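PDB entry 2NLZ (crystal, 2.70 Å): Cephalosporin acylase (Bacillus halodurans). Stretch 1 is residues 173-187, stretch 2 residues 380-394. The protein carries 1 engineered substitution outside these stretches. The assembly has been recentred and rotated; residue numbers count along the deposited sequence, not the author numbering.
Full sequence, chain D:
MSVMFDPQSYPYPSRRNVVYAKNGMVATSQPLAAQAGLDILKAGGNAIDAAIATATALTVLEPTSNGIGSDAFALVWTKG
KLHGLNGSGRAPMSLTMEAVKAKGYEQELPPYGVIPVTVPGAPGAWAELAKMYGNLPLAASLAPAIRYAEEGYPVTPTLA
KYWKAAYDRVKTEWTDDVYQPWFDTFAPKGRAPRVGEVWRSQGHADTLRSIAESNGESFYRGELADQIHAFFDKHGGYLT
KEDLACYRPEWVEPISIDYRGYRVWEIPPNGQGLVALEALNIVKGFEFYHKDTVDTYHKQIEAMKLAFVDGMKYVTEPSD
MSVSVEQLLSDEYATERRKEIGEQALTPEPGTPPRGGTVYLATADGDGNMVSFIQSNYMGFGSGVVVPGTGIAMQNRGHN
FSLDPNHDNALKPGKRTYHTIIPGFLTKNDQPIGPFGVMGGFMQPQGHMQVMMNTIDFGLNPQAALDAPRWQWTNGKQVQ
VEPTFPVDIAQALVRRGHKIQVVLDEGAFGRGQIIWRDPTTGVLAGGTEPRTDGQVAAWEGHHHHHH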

ATOM      1  N   GLU D 173     -35.471  18.158  12.785  1.00101.14           N
ATOM      2  CA  GLU D 173     -35.094  19.549  13.075  1.00102.97           C
ATOM      3  C   GLU D 173     -35.944  20.598  12.364  1.00105.32           C
ATOM      4  O   GLU D 173     -36.039  21.736  12.823  1.00101.38           O
ATOM      5  N   TRP D 174     -36.538  20.223  11.236  1.00112.65           N
ATOM      6  CA  TRP D 174     -37.360  21.147  10.463  1.00121.43           C
ATOM      7  C   TRP D 174     -38.849  20.795  10.575  1.00126.13           C
ATOM      8  O   TRP D 174     -39.415  20.151   9.689  1.00126.56           O
ATOM      9  N   THR D 175     -39.470  21.206  11.678  1.00132.27           N
ATOM     10  CA  THR D 175     -40.918  21.076  11.847  1.00136.55           C
ATOM     11  C   THR D 175     -41.556  22.460  11.883  1.00134.36           C
ATOM     12  O   THR D 175     -41.891  22.981  12.944  1.00136.75           O
ATOM     13  N   ASP D 176     -41.706  23.049  10.705  1.00131.67           N
ATOM     14  CA  ASP D 176     -42.255  24.385  10.565  1.00129.26           C
ATOM     15  C   ASP D 176     -42.924  24.456   9.205  1.00126.00           C
ATOM     16  O   ASP D 176     -42.715  23.585   8.363  1.00128.48           O
ATOM     17  N   ASP D 177     -43.734  25.486   8.992  1.00121.88           N
ATOM     18  CA  ASP D 177     -44.401  25.677   7.714  1.00116.74           C
ATOM     19  C   ASP D 177     -43.403  25.961   6.596  1.00107.79           C
ATOM     20  O   ASP D 177     -43.578  25.485   5.475  1.00106.41           O
ATOM     21  N   VAL D 178     -42.353  26.718   6.917  1.00 96.04           N
ATOM     22  CA  VAL D 178     -41.350  27.145   5.935  1.00 84.40           C
ATOM     23  C   VAL D 178     -40.627  25.994   5.256  1.00 76.48           C
ATOM     24  O   VAL D 178     -40.219  26.115   4.096  1.00 74.67           O
ATOM     25  N   TYR D 179     -40.469  24.887   5.976  1.00 60.69           N
ATOM     26  CA  TYR D 179     -39.666  23.773   5.480  1.00 48.06           C
ATOM     27  C   TYR D 179     -40.470  22.738   4.700  1.00 49.03           C
ATOM     28  O   TYR D 179     -39.906  21.791   4.156  1.00 48.43           O
ATOM     29  N   GLN D 180     -41.784  22.922   4.641  1.00 50.66           N
ATOM     30  CA  GLN D 180     -42.649  21.987   3.930  1.00 50.45           C
ATOM     31  C   GLN D 180     -42.355  21.883   2.425  1.00 48.91           C
ATOM     32  O   GLN D 180     -42.277  20.768   1.911  1.00 41.24           O
ATOM     33  N   PRO D 181     -42.190  23.026   1.711  1.00 46.86           N
ATOM     34  CA  PRO D 181     -41.931  22.881   0.282  1.00 47.05           C
ATOM     35  C   PRO D 181     -40.633  22.144  -0.042  1.00 46.59           C
ATOM     36  O   PRO D 181     -40.535  21.536  -1.108  1.00 49.24           O
ATOM     37  N   TRP D 182     -39.664  22.191   0.871  1.00 42.87           N
ATOM     38  CA  TRP D 182     -38.440  21.401   0.747  1.00 36.78           C
ATOM     39  C   TRP D 182     -38.742  19.908   0.752  1.00 39.80           C
ATOM     40  O   TRP D 182     -38.204  19.155  -0.062  1.00 43.29           O
ATOM     41  N   PHE D 183     -39.582  19.477   1.685  1.00 35.55           N
ATOM     42  CA  PHE D 183     -40.005  18.088   1.735  1.00 37.51           C
ATOM     43  C   PHE D 183     -40.862  17.720   0.526  1.00 44.22           C
ATOM     44  O   PHE D 183     -40.803  16.594   0.054  1.00 46.88           O
ATOM     45  N   ASP D 184     -41.656  18.663   0.027  1.00 44.08           N
ATOM     46  CA  ASP D 184     -42.498  18.401  -1.139  1.00 49.37           C
ATOM     47  C   ASP D 184     -41.662  18.253  -2.413  1.00 51.59           C
ATOM     48  O   ASP D 184     -41.966  17.413  -3.265  1.00 49.59           O
ATOM     49  N   THR D 185     -40.604  19.062  -2.512  1.00 49.87           N
ATOM     50  CA  THR D 185     -39.713  19.100  -3.667  1.00 42.37           C
ATOM     51  C   THR D 185     -38.632  18.012  -3.649  1.00 44.82           C
ATOM     52  O   THR D 185     -38.435  17.322  -4.644  1.00 46.11           O
ATOM     53  N   PHE D 186     -37.934  17.869  -2.524  1.00 41.45           N
ATOM     54  CA  PHE D 186     -36.751  17.006  -2.463  1.00 37.01           C
ATOM     55  C   PHE D 186     -36.976  15.659  -1.784  1.00 40.48           C
ATOM     56  O   PHE D 186     -36.121  14.771  -1.861  1.00 40.20           O
ATOM     57  N   ALA D 187     -38.115  15.512  -1.113  1.00 45.06           N
ATOM     58  CA  ALA D 187     -38.506  14.224  -0.547  1.00 49.15           C
ATOM     59  C   ALA D 187     -39.959  13.879  -0.886  1.00 53.06           C
ATOM     60  O   ALA D 187     -40.786  13.749   0.015  1.00 49.29           O
ATOM     61  N   GLY D 380     -24.963  22.817   2.036  1.00 33.27           N
ATOM     62  CA  GLY D 380     -25.719  21.742   1.412  1.00 36.59           C
ATOM     63  C   GLY D 380     -26.883  22.257   0.592  1.00 38.51           C
ATOM     64  O   GLY D 380     -26.689  22.950  -0.403  1.00 41.42           O
ATOM     65  N   PHE D 381     -28.096  21.924   1.027  1.00 41.80           N
ATOM     66  CA  PHE D 381     -29.319  22.397   0.388  1.00 37.96           C
ATOM     67  C   PHE D 381     -29.534  23.892   0.637  1.00 39.35           C
ATOM     68  O   PHE D 381     -30.280  24.552  -0.085  1.00 40.06           O
ATOM     69  N   GLY D 382     -28.869  24.417   1.658  1.00 34.49           N
ATOM     70  CA  GLY D 382     -28.955  25.827   1.988  1.00 36.21           C
ATOM     71  C   GLY D 382     -29.790  26.091   3.221  1.00 36.44           C
ATOM     72  O   GLY D 382     -29.648  25.420   4.231  1.00 30.20           O
ATOM     73  N   SER D 383     -30.676  27.071   3.125  1.00 39.26           N
ATOM     74  CA  SER D 383     -31.481  27.506   4.262  1.00 35.67           C
ATOM     75  C   SER D 383     -32.641  26.577   4.588  1.00 33.97           C
ATOM     76  O   SER D 383     -33.199  26.646   5.673  1.00 36.13           O
ATOM     77  N   GLY D 384     -33.009  25.728   3.639  1.00 33.04           N
ATOM     78  CA  GLY D 384     -34.198  24.895   3.769  1.00 34.01           C
ATOM     79  C   GLY D 384     -35.456  25.566   3.250  1.00 38.67           C
ATOM     80  O   GLY D 384     -36.499  24.919   3.066  1.00 34.13           O
ATOM     81  N   VAL D 385     -35.359  26.869   3.015  1.00 35.69           N
ATOM     82  CA  VAL D 385     -36.442  27.605   2.408  1.00 34.59           C
ATOM     83  C   VAL D 385     -36.479  27.285   0.929  1.00 32.49           C
ATOM     84  O   VAL D 385     -35.540  27.577   0.192  1.00 36.86           O
ATOM     85  N   VAL D 386     -37.554  26.639   0.508  1.00 29.79           N
ATOM     86  CA  VAL D 386     -37.801  26.438  -0.901  1.00 36.00           C
ATOM     87  C   VAL D 386     -39.099  27.155  -1.218  1.00 41.16           C
ATOM     88  O   VAL D 386     -40.116  26.889  -0.583  1.00 39.01           O
ATOM     89  N   VAL D 387     -39.049  28.094  -2.163  1.00 45.63           N
ATOM     90  CA  VAL D 387     -40.245  28.814  -2.602  1.00 44.71           C
ATOM     91  C   VAL D 387     -41.131  27.779  -3.280  1.00 48.86           C
ATOM     92  O   VAL D 387     -40.686  27.105  -4.198  1.00 49.33           O
ATOM     93  N   PRO D 388     -42.371  27.615  -2.791  1.00 54.97           N
ATOM     94  CA  PRO D 388     -43.216  26.467  -3.126  1.00 53.86           C
ATOM     95  C   PRO D 388     -43.509  26.326  -4.618  1.00 52.80           C
ATOM     96  O   PRO D 388     -43.747  27.325  -5.314  1.00 46.52           O
ATOM     97  N   GLY D 389     -43.462  25.085  -5.100  1.00 51.03           N
ATOM     98  CA  GLY D 389     -43.774  24.770  -6.495  1.00 54.16           C
ATOM     99  C   GLY D 389     -42.810  25.295  -7.545  1.00 53.77           C
ATOM    100  O   GLY D 389     -43.044  25.123  -8.741  1.00 55.35           O
ATOM    101  N   THR D 390     -41.728  25.940  -7.119  1.00 50.38           N
ATOM    102  CA  THR D 390     -40.759  26.454  -8.076  1.00 50.20           C
ATOM    103  C   THR D 390     -39.398  25.788  -7.997  1.00 46.62           C
ATOM    104  O   THR D 390     -38.601  25.917  -8.911  1.00 41.43           O
ATOM    105  N   GLY D 391     -39.129  25.077  -6.911  1.00 46.17           N
ATOM    106  CA  GLY D 391     -37.857  24.371  -6.771  1.00 36.59           C
ATOM    107  C   GLY D 391     -36.658  25.279  -6.563  1.00 38.05           C
ATOM    108  O   GLY D 391     -35.515  24.889  -6.827  1.00 37.78           O
ATOM    109  N   ILE D 392     -36.910  26.501  -6.104  1.00 32.30           N
ATOM    110  CA  ILE D 392     -35.813  27.400  -5.776  1.00 30.30           C
ATOM    111  C   ILE D 392     -35.428  27.141  -4.326  1.00 30.44           C
ATOM    112  O   ILE D 392     -36.096  27.598  -3.393  1.00 36.17           O
ATOM    113  N   ALA D 393     -34.373  26.361  -4.139  1.00 25.83           N
ATOM    114  CA  ALA D 393     -33.824  26.181  -2.817  1.00 25.31           C
ATOM    115  C   ALA D 393     -32.930  27.374  -2.506  1.00 24.23           C
ATOM    116  O   ALA D 393     -31.912  27.596  -3.169  1.00 22.60           O
ATOM    117  N   MET D 394     -33.326  28.144  -1.501  1.00 29.07           N
ATOM    118  CA  MET D 394     -32.617  29.367  -1.150  1.00 29.51           C
ATOM    119  C   MET D 394     -31.372  29.077  -0.337  1.00 26.62           C
ATOM    120  O   MET D 394     -31.386  28.246   0.570  1.00 36.38           O
TER

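The contact between the two stretches is built on an aromatic cluster in which Phe381 sits against both Trp182 and Phe186. Phe381 (chi1 m) points toward the helix and buries the largest area of any residue here. The edge of Trp182 meets its face, with Trp182 NE1 3.3 Å from Phe381 CD1 and the ring planes at 79°; Phe381 in turn directs its own edge to the face of Phe186, placing Phe381 CE1 3.6 Å from Phe186 CG. The CA-to-CB bond of Trp182 points sideways to the second stretch, with chi1 in t, whereas that of Phe186, in m, points toward it.

Val386 (t) also points inward and fills the space beside these rings. Val386 CG2 lies 3.6 Å from Trp182 CD1 and 3.8 Å from Phe186 CE2, the latter at the ring edge, where Ala393 CB also packs, 4.0 Å from Phe186 CE2. One helical turn earlier than Thr185, Pro181 presses its CB to 3.1 Å from Val386 O, a tight van der Waals approach, and its CG reaches 4.0 Å from Pro388 CB at the exposed margin.

Gly384 makes room for two rings. Trp174 (m), although poorly ordered, brings CH2 to 3.4 Å from Gly384 CA, and Tyr179 (m) lies alongside; a CB on Gly384 would clash with Trp174 CH2 and Tyr179 CE1. The edge of the Tyr179 ring faces backbone oxygens, with CE1 3.6 Å from Ser383 O.

No hydrogen bond crosses the contact; the side-chain hydrogen bonds near it lie within each stretch. Thr185 (m) donates from OG1 to Pro181 O at 2.8 Å, and Thr185 CG2 lies 4.2 Å from Gly391 CA. Ser383 (p) points away, and its OG donates to Met394 O (2.8 Å) while accepting from Val385 N (3.3 Å). On the exposed side of the helix, Gln180 NE2 donates to Asp184 OD1 at 3.3 Å.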

ATOM      1  CB  GLU D 173     -33.630  19.794  12.721  1.00103.26           C
ATOM      2  CG  GLU D 173     -32.639  19.161  13.673  1.00104.34           C
ATOM      3  CD  GLU D 173     -31.201  19.490  13.320  1.00104.55           C
ATOM      4  OE1 GLU D 173     -30.962  20.516  12.647  1.00100.14           O
ATOM      5  OE2 GLU D 173     -30.305  18.721  13.721  1.00104.66           O
ATOM      6  CB  TRP D 174     -36.917  21.197   8.983  1.00123.69           C
ATOM      7  CG  TRP D 174     -35.508  21.744   8.708  1.00125.52           C
ATOM      8  CD1 TRP D 174     -34.652  22.317   9.607  1.00126.82           C
ATOM      9  CD2 TRP D 174     -34.829  21.784   7.436  1.00123.34           C
ATOM     10  NE1 TRP D 174     -33.483  22.684   8.984  1.00127.66           N
ATOM     11  CE2 TRP D 174     -33.567  22.370   7.653  1.00124.21           C
ATOM     12  CE3 TRP D 174     -35.165  21.376   6.139  1.00121.78           C
ATOM     13  CZ2 TRP D 174     -32.637  22.548   6.623  1.00120.87           C
ATOM     14  CZ3 TRP D 174     -34.233  21.547   5.120  1.00119.15           C
ATOM     15  CH2 TRP D 174     -32.987  22.126   5.371  1.00117.55           C
ATOM     16  CB  THR D 175     -41.303  20.289  13.122  1.00138.66           C
ATOM     17  OG1 THR D 175     -40.479  20.707  14.216  1.00139.32           O
ATOM     18  CG2 THR D 175     -41.138  18.789  12.902  1.00143.67           C
ATOM     19  CB  ASP D 176     -41.136  25.423  10.661  1.00131.37           C
ATOM     20  CG  ASP D 176     -41.620  26.772  11.155  1.00132.77           C
ATOM     21  OD1 ASP D 176     -41.063  27.260  12.154  1.00132.92           O
ATOM     22  OD2 ASP D 176     -42.546  27.352  10.553  1.00138.27           O
ATOM     23  CB  ASP D 177     -45.435  26.802   7.805  1.00122.92           C
ATOM     24  CG  ASP D 177     -46.726  26.357   8.455  1.00129.12           C
ATOM     25  OD1 ASP D 177     -47.802  26.622   7.878  1.00133.20           O
ATOM     26  OD2 ASP D 177     -46.667  25.738   9.537  1.00137.88           O
ATOM     27  CB  VAL D 178     -40.269  28.067   6.548  1.00 84.78           C
ATOM     28  CG1 VAL D 178     -40.281  29.419   5.872  1.00 89.89           C
ATOM     29  CG2 VAL D 178     -40.428  28.184   8.055  1.00 92.20           C
ATOM     30  CB  TYR D 179     -38.913  23.095   6.625  1.00 37.48           C
ATOM     31  CG  TYR D 179     -37.973  24.005   7.390  1.00 37.89           C
ATOM     32  CD1 TYR D 179     -36.828  24.525   6.792  1.00 41.63           C
ATOM     33  CD2 TYR D 179     -38.227  24.342   8.722  1.00 42.50           C
ATOM     34  CE1 TYR D 179     -35.961  25.368   7.501  1.00 36.90           C
ATOM     35  CE2 TYR D 179     -37.362  25.175   9.439  1.00 37.48           C
ATOM     36  CZ  TYR D 179     -36.237  25.684   8.820  1.00 36.41           C
ATOM     37  OH  TYR D 179     -35.384  26.507   9.508  1.00 39.38           O
ATOM     38  CB  GLN D 180     -44.133  22.280   4.204  1.00 55.39           C
ATOM     39  CG  GLN D 180     -45.095  21.179   3.753  1.00 50.89           C
ATOM     40  CD  GLN D 180     -44.851  19.859   4.461  1.00 48.47           C
ATOM     41  OE1 GLN D 180     -44.623  19.821   5.670  1.00 50.17           O
ATOM     42  NE2 GLN D 180     -44.906  18.767   3.710  1.00 44.88           N
ATOM     43  CB  PRO D 181     -41.860  24.328  -0.209  1.00 49.50           C
ATOM     44  CG  PRO D 181     -42.615  25.103   0.789  1.00 49.78           C
ATOM     45  CD  PRO D 181     -42.265  24.451   2.079  1.00 45.24           C
ATOM     46  CB  TRP D 182     -37.458  21.728   1.874  1.00 34.09           C
ATOM     47  CG  TRP D 182     -36.100  21.100   1.689  1.00 39.13           C
ATOM     48  CD1 TRP D 182     -34.994  21.693   1.154  1.00 39.91           C
ATOM     49  CD2 TRP D 182     -35.706  19.761   2.039  1.00 37.63           C
ATOM     50  NE1 TRP D 182     -33.939  20.812   1.144  1.00 34.72           N
ATOM     51  CE2 TRP D 182     -34.347  19.620   1.677  1.00 37.76           C
ATOM     52  CE3 TRP D 182     -36.366  18.669   2.621  1.00 33.01           C
ATOM     53  CZ2 TRP D 182     -33.640  18.435   1.880  1.00 35.89           C
ATOM     54  CZ3 TRP D 182     -35.663  17.493   2.817  1.00 31.27           C
ATOM     55  CH2 TRP D 182     -34.315  17.384   2.447  1.00 32.95           C
ATOM     56  CB  PHE D 183     -40.764  17.793   3.032  1.00 46.84           C
ATOM     57  CG  PHE D 183     -39.899  17.820   4.264  1.00 46.89           C
ATOM     58  CD1 PHE D 183     -39.124  16.721   4.609  1.00 53.53           C
ATOM     59  CD2 PHE D 183     -39.865  18.940   5.080  1.00 51.42           C
ATOM     60  CE1 PHE D 183     -38.324  16.746   5.738  1.00 59.38           C
ATOM     61  CE2 PHE D 183     -39.070  18.972   6.215  1.00 55.30           C
ATOM     62  CZ  PHE D 183     -38.298  17.873   6.543  1.00 57.62           C
ATOM     63  CB  ASP D 184     -43.547  19.503  -1.312  1.00 50.95           C
ATOM     64  CG  ASP D 184     -44.590  19.496  -0.211  1.00 57.14           C
ATOM     65  OD1 ASP D 184     -44.762  18.459   0.465  1.00 56.98           O
ATOM     66  OD2 ASP D 184     -45.245  20.540  -0.031  1.00 59.74           O
ATOM     67  CB  THR D 185     -39.019  20.467  -3.762  1.00 41.64           C
ATOM     68  OG1 THR D 185     -40.009  21.494  -3.812  1.00 32.63           O
ATOM     69  CG2 THR D 185     -38.115  20.559  -4.990  1.00 47.41           C
ATOM     70  CB  PHE D 186     -35.589  17.740  -1.796  1.00 28.05           C
ATOM     71  CG  PHE D 186     -35.164  18.966  -2.524  1.00 30.76           C
ATOM     72  CD1 PHE D 186     -34.685  18.879  -3.818  1.00 21.44           C
ATOM     73  CD2 PHE D 186     -35.247  20.205  -1.923  1.00 28.74           C
ATOM     74  CE1 PHE D 186     -34.285  20.007  -4.497  1.00 29.29           C
ATOM     75  CE2 PHE D 186     -34.856  21.347  -2.596  1.00 31.40           C
ATOM     76  CZ  PHE D 186     -34.375  21.248  -3.885  1.00 31.90           C
ATOM     77  CB  ALA D 187     -38.299  14.231   0.946  1.00 44.74           C
ATOM     78  CB  PHE D 381     -30.520  21.593   0.892  1.00 36.08           C
ATOM     79  CG  PHE D 381     -30.730  20.290   0.174  1.00 38.52           C
ATOM     80  CD1 PHE D 381     -31.454  20.242  -1.019  1.00 43.40           C
ATOM     81  CD2 PHE D 381     -30.231  19.110   0.693  1.00 34.43           C
ATOM     82  CE1 PHE D 381     -31.665  19.041  -1.688  1.00 40.40           C
ATOM     83  CE2 PHE D 381     -30.436  17.905   0.030  1.00 37.36           C
ATOM     84  CZ  PHE D 381     -31.158  17.869  -1.164  1.00 32.80           C
ATOM     85  CB  SER D 383     -32.009  28.918   4.004  1.00 34.17           C
ATOM     86  OG  SER D 383     -32.854  28.962   2.863  1.00 32.82           O
ATOM     87  CB  VAL D 385     -36.287  29.113   2.613  1.00 30.04           C
ATOM     88  CG1 VAL D 385     -37.476  29.862   2.012  1.00 29.02           C
ATOM     89  CG2 VAL D 385     -36.175  29.413   4.083  1.00 32.59           C
ATOM     90  CB  VAL D 386     -37.908  24.944  -1.253  1.00 38.21           C
ATOM     91  CG1 VAL D 386     -38.229  24.765  -2.729  1.00 44.04           C
ATOM     92  CG2 VAL D 386     -36.615  24.218  -0.910  1.00 34.67           C
ATOM     93  CB  VAL D 387     -39.890  29.983  -3.547  1.00 43.54           C
ATOM     94  CG1 VAL D 387     -41.139  30.734  -3.990  1.00 48.29           C
ATOM     95  CG2 VAL D 387     -38.917  30.940  -2.868  1.00 42.19           C
ATOM     96  CB  PRO D 388     -44.508  26.744  -2.349  1.00 57.62           C
ATOM     97  CG  PRO D 388     -44.496  28.214  -2.089  1.00 55.25           C
ATOM     98  CD  PRO D 388     -43.062  28.542  -1.881  1.00 52.73           C
ATOM     99  CB  THR D 390     -40.604  27.982  -8.005  1.00 52.74           C
ATOM    100  OG1 THR D 390     -39.676  28.410  -9.010  1.00 66.67           O
ATOM    101  CG2 THR D 390     -40.081  28.394  -6.688  1.00 30.66           C
ATOM    102  CB  ILE D 392     -36.174  28.888  -6.001  1.00 33.05           C
ATOM    103  CG1 ILE D 392     -36.644  29.116  -7.442  1.00 43.23           C
ATOM    104  CG2 ILE D 392     -34.978  29.782  -5.693  1.00 23.95           C
ATOM    105  CD1 ILE D 392     -37.261  30.476  -7.690  1.00 39.57           C
ATOM    106  CB  ALA D 393     -33.043  24.900  -2.747  1.00 25.44           C
ATOM    107  CB  MET D 394     -33.536  30.321  -0.394  1.00 28.64           C
ATOM    108  CG  MET D 394     -34.788  30.689  -1.174  1.00 26.99           C
ATOM    109  SD  MET D 394     -34.464  31.715  -2.624  1.00 31.06           S
ATOM    110  CE  MET D 394     -34.340  33.339  -1.863  1.00 30.39           C
TER